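Local coordinates for hypothetical membrane spanning protein (Thermus thermophilus, PDB 2VPZ) that is probably the membrane-embedded, quinol-oxidising subunit of a polysulfide reductase, anchoring the complex in the bilayer and handing electrons to its partner subunits, at residues A119-V122 with F123-A127; L161-A164 with A165-S169; P170-L173 with F174-R177. One frame throughout, in Å; residues are numbered along the deposited sequence.

Contact 1. Residues A119-V122 with F123-A127; sequences ALLV and FSLVA
Phe-123 folds back over the preceding turn of the helix and meets Ala-119 with both its backbone and its ring. Phe-123 N bonds to Ala-119 O at 2.9 Å with an N-H...O angle of 166°, an i to i+4 helical bond. Because CG of Phe-123 stands anti to its own carbonyl carbon (chi1 -62°), the ring is carried back toward the start of the helix: CD1 lies 3.5 Å from Ala-119 O, and CE1 reaches the methyl CB of Ala-119 at 4.1 Å. This pair is one close-packed part of the contact. Buried Ser-124 is a second, on the face toward helix 16-41. The Ser-124 amide bonds to Leu-120 O, while its hydroxyl turns back on the backbone, placing OG 3.2 Å from Leu-121 O.

The edge formed by Leu-121 and Leu-125 is more weakly bonded. Leu-125 N is shared between two carbonyls, both at weak geometry: it lies 3.3 Å from Leu-121 O, with an angle of only 124°, and 3.3 Å from Val-122 O. Beside these weak bonds the leucine ends just meet, Leu-121 CD2 to Leu-125 CD1 at 4.2 Å. The loose, solvent side belongs to Val-122, which is exposed and whose CG1 barely grazes the phenylalanine ring, 4.2 Å from Phe-123 CD2. Val-122 O also accepts Val-126 N, with a better angle than the shared bond.

Within the membrane bundle, this stretch of helix 117-136 packs in three directions. Ala-119 and Phe-123 lean on Thr-102 of helix 88-107, and Val-126 on its Trp-91. Leu-121 and Ser-124 face Leu-33 of helix 16-41, and Leu-125 meets Leu-185 of the second subunit, another copy of this protein.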
# COMPACT_ATOMS: atom_id res chain seq x y z
N ALA C 119 38.27 35.24 -19.54
CA ALA C 119 37.99 34.81 -18.17
C ALA C 119 36.68 35.53 -17.73
O ALA C 119 35.74 34.86 -17.29
CB ALA C 119 39.14 35.19 -17.19
N LEU C 120 36.64 36.86 -17.86
CA LEU C 120 35.43 37.60 -17.48
C LEU C 120 34.28 37.01 -18.28
O LEU C 120 33.15 36.92 -17.80
CB LEU C 120 35.50 39.13 -17.75
CG LEU C 120 34.31 39.92 -17.12
CD1 LEU C 120 34.32 39.76 -15.58
CD2 LEU C 120 34.37 41.40 -17.52
N LEU C 121 34.54 36.58 -19.51
CA LEU C 121 33.44 35.98 -20.28
C LEU C 121 32.92 34.68 -19.62
O LEU C 121 31.71 34.50 -19.51
CB LEU C 121 33.79 35.67 -21.73
CG LEU C 121 32.51 35.15 -22.44
CD1 LEU C 121 31.95 36.22 -23.38
CD2 LEU C 121 32.80 33.84 -23.20
N VAL C 122 33.81 33.79 -19.20
CA VAL C 122 33.40 32.53 -18.60
C VAL C 122 32.76 32.66 -17.20
O VAL C 122 31.83 31.91 -16.86
CB VAL C 122 34.58 31.50 -18.53
CG1 VAL C 122 34.29 30.46 -17.43
CG2 VAL C 122 34.79 30.82 -19.90
N PHE C 123 33.26 33.59 -16.38
CA PHE C 123 32.72 33.80 -15.02
C PHE C 123 31.37 34.51 -15.07
O PHE C 123 30.54 34.34 -14.16
CB PHE C 123 33.70 34.58 -14.14
CG PHE C 123 35.01 33.89 -13.90
CD1 PHE C 123 36.21 34.61 -13.85
CD2 PHE C 123 35.06 32.50 -13.80
CE1 PHE C 123 37.43 33.96 -13.68
CE2 PHE C 123 36.27 31.83 -13.63
CZ PHE C 123 37.46 32.56 -13.58
N SER C 124 31.14 35.29 -16.11
CA SER C 124 29.87 35.99 -16.25
C SER C 124 28.83 34.99 -16.82
O SER C 124 27.62 35.25 -16.75
CB SER C 124 30.02 37.26 -17.12
OG SER C 124 29.93 36.99 -18.50
N LEU C 125 29.27 33.86 -17.38
CA LEU C 125 28.29 32.86 -17.87
C LEU C 125 27.90 31.96 -16.66
O LEU C 125 26.76 31.51 -16.56
CB LEU C 125 28.83 32.04 -19.09
CG LEU C 125 28.69 32.77 -20.47
CD1 LEU C 125 29.34 31.98 -21.63
CD2 LEU C 125 27.20 33.01 -20.77
N VAL C 126 28.83 31.75 -15.73
CA VAL C 126 28.56 31.01 -14.50
C VAL C 126 27.51 31.82 -13.68
O VAL C 126 26.49 31.27 -13.30
CB VAL C 126 29.88 30.79 -13.63
CG1 VAL C 126 29.54 30.16 -12.25
CG2 VAL C 126 30.89 29.92 -14.40
N ALA C 127 27.74 33.11 -13.45
CA ALA C 127 26.82 34.01 -12.71
C ALA C 127 25.41 34.24 -13.32
O ALA C 127 24.45 34.56 -12.59
CB ALA C 127 27.50 35.40 -12.43

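Contact 2. Residues L161-A164 with A165-S169; sequences LGLA and ALLKS
Leu-163 O accepts Leu-167 N at 3.1 Å, and Ala-164 O accepts Ser-169 N, also at 3.1 Å, with N-H...O angles of 157° and 158°. The second bond spans five residues and, with the weaker one from Lys-168 N to Ala-165 O at 3.3 Å, fits a Schellman motif: Lys-168, at positive phi, is the C-prime residue that turns the chain off the helix. One turn back, Ala-165 N holds Leu-161 O at 3.1 Å, whereas Leu-166 N divides itself weakly between Gly-162 O and Leu-163 O.

Apolar packing follows the same i to i+4 spacing. CG of Leu-167 stands anti to its carbonyl carbon (chi1 -53°), beside the backbone N, which directs it back to Leu-163. The two side chains cross obliquely, CD2 of Leu-163 lying 4.2 Å from CG of Leu-167, and that CG also lies 3.3 Å from Leu-163 O. A serine at Leu-167 would remove the branched end, probably leaving Leu-163 CD1 and CD2 without their neighbour and opening a gap beside Tyr-52.

Around the end of helix 148-166, Leu-166 packs on Pro-228 and Leu-232 of helix 227-245, Leu-161 on Leu-179 of helix 175-189, and Ser-169 OG hydrogen-bonds to Tyr-49 OH of helix 46-65.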
# COMPACT_ATOMS: atom_id res chain seq x y z
N LEU C 161 20.91 44.89 -21.06
CA LEU C 161 20.73 45.63 -22.32
C LEU C 161 19.73 46.81 -22.19
O LEU C 161 19.87 47.84 -22.87
CB LEU C 161 20.33 44.67 -23.48
CG LEU C 161 21.39 43.65 -23.98
CD1 LEU C 161 20.76 42.56 -24.88
CD2 LEU C 161 22.51 44.40 -24.72
N GLY C 162 18.74 46.64 -21.31
CA GLY C 162 17.76 47.67 -21.03
C GLY C 162 18.43 48.86 -20.34
O GLY C 162 18.09 50.02 -20.60
N LEU C 163 19.41 48.57 -19.48
CA LEU C 163 20.22 49.56 -18.72
C LEU C 163 21.19 50.29 -19.72
O LEU C 163 21.27 51.53 -19.74
CB LEU C 163 21.01 48.86 -17.58
CG LEU C 163 21.64 49.61 -16.39
CD1 LEU C 163 23.17 49.49 -16.42
CD2 LEU C 163 21.22 51.09 -16.38
N ALA C 164 21.89 49.49 -20.53
CA ALA C 164 22.82 49.98 -21.56
C ALA C 164 22.14 50.99 -22.50
O ALA C 164 22.75 51.99 -22.89
CB ALA C 164 23.40 48.79 -22.39
N ALA C 165 20.88 50.72 -22.86
CA ALA C 165 20.10 51.60 -23.75
C ALA C 165 19.60 52.90 -23.07
O ALA C 165 19.33 53.89 -23.75
CB ALA C 165 18.90 50.83 -24.35
N LEU C 166 19.46 52.89 -21.74
CA LEU C 166 19.04 54.09 -21.01
C LEU C 166 20.29 55.04 -20.94
O LEU C 166 20.16 56.27 -21.06
CB LEU C 166 18.45 53.74 -19.62
CG LEU C 166 17.04 53.07 -19.61
CD1 LEU C 166 16.61 52.66 -18.18
CD2 LEU C 166 16.01 54.02 -20.23
N LEU C 167 21.47 54.43 -20.81
CA LEU C 167 22.77 55.11 -20.80
C LEU C 167 23.17 55.53 -22.26
O LEU C 167 24.29 55.96 -22.54
CB LEU C 167 23.86 54.21 -20.14
CG LEU C 167 23.56 53.64 -18.74
CD1 LEU C 167 24.80 52.96 -18.13
CD2 LEU C 167 23.06 54.76 -17.80
N LYS C 168 22.20 55.39 -23.18
CA LYS C 168 22.33 55.75 -24.61
C LYS C 168 23.38 55.04 -25.50
O LYS C 168 23.80 55.59 -26.53
CB LYS C 168 22.42 57.29 -24.76
CG LYS C 168 21.15 58.10 -24.34
CD LYS C 168 19.89 57.83 -25.20
CE LYS C 168 18.63 58.44 -24.56
NZ LYS C 168 17.36 57.71 -24.92
N SER C 169 23.83 53.84 -25.11
CA SER C 169 24.78 53.09 -25.96
C SER C 169 23.92 52.67 -27.20
O SER C 169 22.85 52.06 -27.04
CB SER C 169 25.36 51.86 -25.21
OG SER C 169 26.10 52.24 -24.08

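Contact 3. Residues P170-L173 with F174-R177; sequences PWAL and FPLR
Pro-170, Ala-172 and Phe-174 are joined through one water molecule. The water donates to Pro-170 O at 2.6 Å and accepts two weak bonds, from Ala-172 N at 3.4 Å and from Phe-174 N at 3.3 Å, so it ties the loop to the residue just ahead of Pro-175. The direct backbone link is Leu-176 N to Ala-172 O, an i to i+4 bond of 2.6 Å with an N-H...O angle of 151°; the angle is sound, though the length is short enough to be read with caution. Pro-175, in between, has no N-H to offer and sits in the first turn of helix 175-189.

Side chains meet mainly at Leu-173 and Arg-177, which are four residues apart. With CG of Leu-173 anti to its own N (chi1 174°), the leucine end reaches the arginine: CD1 rests 3.9 Å above the guanidinium plane of Arg-177, over its centre, and CD2 lies 3.3 Å from NH1. The aliphatic part of the arginine also passes close to the backbone, with CG 3.2 Å from Leu-173 O. The same methyl, Leu-173 CD1, is also 4.3 Å from Leu-176 CD2, so it touches both side chains. Phe-174 packs against Phe-174 of the second subunit, another copy of this protein.

In chemical terms, the leucine covers a flat face of the guanidinium and competes for none of its N-H groups. The polar work is done outside: Arg-177 NE bonds to Thr-220 O, and NH2 makes a long, weak ion pair with Glu-224. The contact thus joins a water-bridged loop to an arginine whose charge is probably partly balanced by that carboxylate.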
# COMPACT_ATOMS: atom_id res chain seq x y z
N PRO C 170 24.38 53.02 -28.45
CA PRO C 170 23.73 52.71 -29.74
C PRO C 170 23.44 51.22 -30.14
O PRO C 170 22.40 50.92 -30.77
CB PRO C 170 24.58 53.47 -30.78
CG PRO C 170 25.57 54.33 -29.98
CD PRO C 170 25.73 53.57 -28.67
N TRP C 171 24.38 50.34 -29.80
CA TRP C 171 24.38 48.86 -29.99
C TRP C 171 23.71 48.23 -28.73
O TRP C 171 24.30 48.16 -27.72
CB TRP C 171 25.80 48.32 -30.01
CG TRP C 171 26.59 48.79 -28.75
CD1 TRP C 171 27.45 49.85 -28.68
CD2 TRP C 171 26.48 48.28 -27.38
NE1 TRP C 171 27.86 50.03 -27.37
CE2 TRP C 171 27.28 49.09 -26.56
CE3 TRP C 171 25.75 47.22 -26.76
CZ2 TRP C 171 27.39 48.89 -25.16
CZ3 TRP C 171 25.84 47.02 -25.38
CH2 TRP C 171 26.66 47.85 -24.59
N ALA C 172 22.47 47.77 -28.78
CA ALA C 172 21.80 47.21 -27.59
C ALA C 172 20.28 47.35 -27.77
O ALA C 172 19.54 46.43 -27.38
CB ALA C 172 22.27 47.93 -26.27
N LEU C 173 19.80 48.45 -28.36
CA LEU C 173 18.33 48.59 -28.60
C LEU C 173 17.79 47.60 -29.63
O LEU C 173 16.57 47.43 -29.73
CB LEU C 173 17.82 50.03 -28.99
CG LEU C 173 16.30 50.03 -29.35
CD1 LEU C 173 15.41 49.95 -28.09
CD2 LEU C 173 15.94 51.27 -30.19
N PHE C 174 18.66 46.97 -30.43
CA PHE C 174 18.20 45.92 -31.37
C PHE C 174 18.35 44.56 -30.60
O PHE C 174 17.37 43.80 -30.52
CB PHE C 174 18.98 45.95 -32.73
CG PHE C 174 18.78 44.72 -33.61
CD1 PHE C 174 17.51 44.33 -34.08
CD2 PHE C 174 19.88 43.92 -33.93
CE1 PHE C 174 17.35 43.16 -34.86
CE2 PHE C 174 19.74 42.75 -34.70
CZ PHE C 174 18.47 42.36 -35.16
N PRO C 175 19.53 44.26 -29.99
CA PRO C 175 19.62 42.99 -29.24
C PRO C 175 18.57 42.98 -28.08
O PRO C 175 18.01 41.93 -27.77
CB PRO C 175 21.07 42.94 -28.72
CG PRO C 175 21.62 44.35 -28.91
CD PRO C 175 20.83 44.94 -30.07
N LEU C 176 18.29 44.13 -27.47
CA LEU C 176 17.28 44.20 -26.40
C LEU C 176 15.89 43.74 -26.91
O LEU C 176 15.17 43.06 -26.18
CB LEU C 176 17.16 45.62 -25.76
CG LEU C 176 15.95 45.93 -24.83
CD1 LEU C 176 16.12 45.22 -23.46
CD2 LEU C 176 15.78 47.45 -24.64
N ARG C 177 15.52 44.05 -28.15
CA ARG C 177 14.21 43.64 -28.73
C ARG C 177 14.13 42.13 -29.13
O ARG C 177 13.06 41.51 -29.03
CB ARG C 177 13.83 44.54 -29.91
CG ARG C 177 13.69 46.04 -29.59
CD ARG C 177 13.11 46.84 -30.77
NE ARG C 177 12.32 47.99 -30.33
CZ ARG C 177 12.49 49.25 -30.73
NH1 ARG C 177 13.46 49.55 -31.58
NH2 ARG C 177 11.71 50.21 -30.25
O HOH W 1 21.05 48.86 -31.65

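How the contacts relate
Contacts 2 and 3 are consecutive along the chain and form a helical hairpin, the end of helix 148-166, the loop and the start of helix 175-189, their centres 8 Å apart. They touch through the side chain of Leu-161, whose CD2 lies 3.9 Å from Ala-172 CB, and through Gly-162 N, 3.7 Å from Leu-176 CD1. Contact 1 stands apart: its centre is 21 Å from that of either other contact, with nearest atoms about 12 Å away. It is also the one near a quinone site, since the side chain of Val-126 is about 5 Å from that of Tyr-130, which binds menaquinone in another structure of this protein; the others lie away from the known sites.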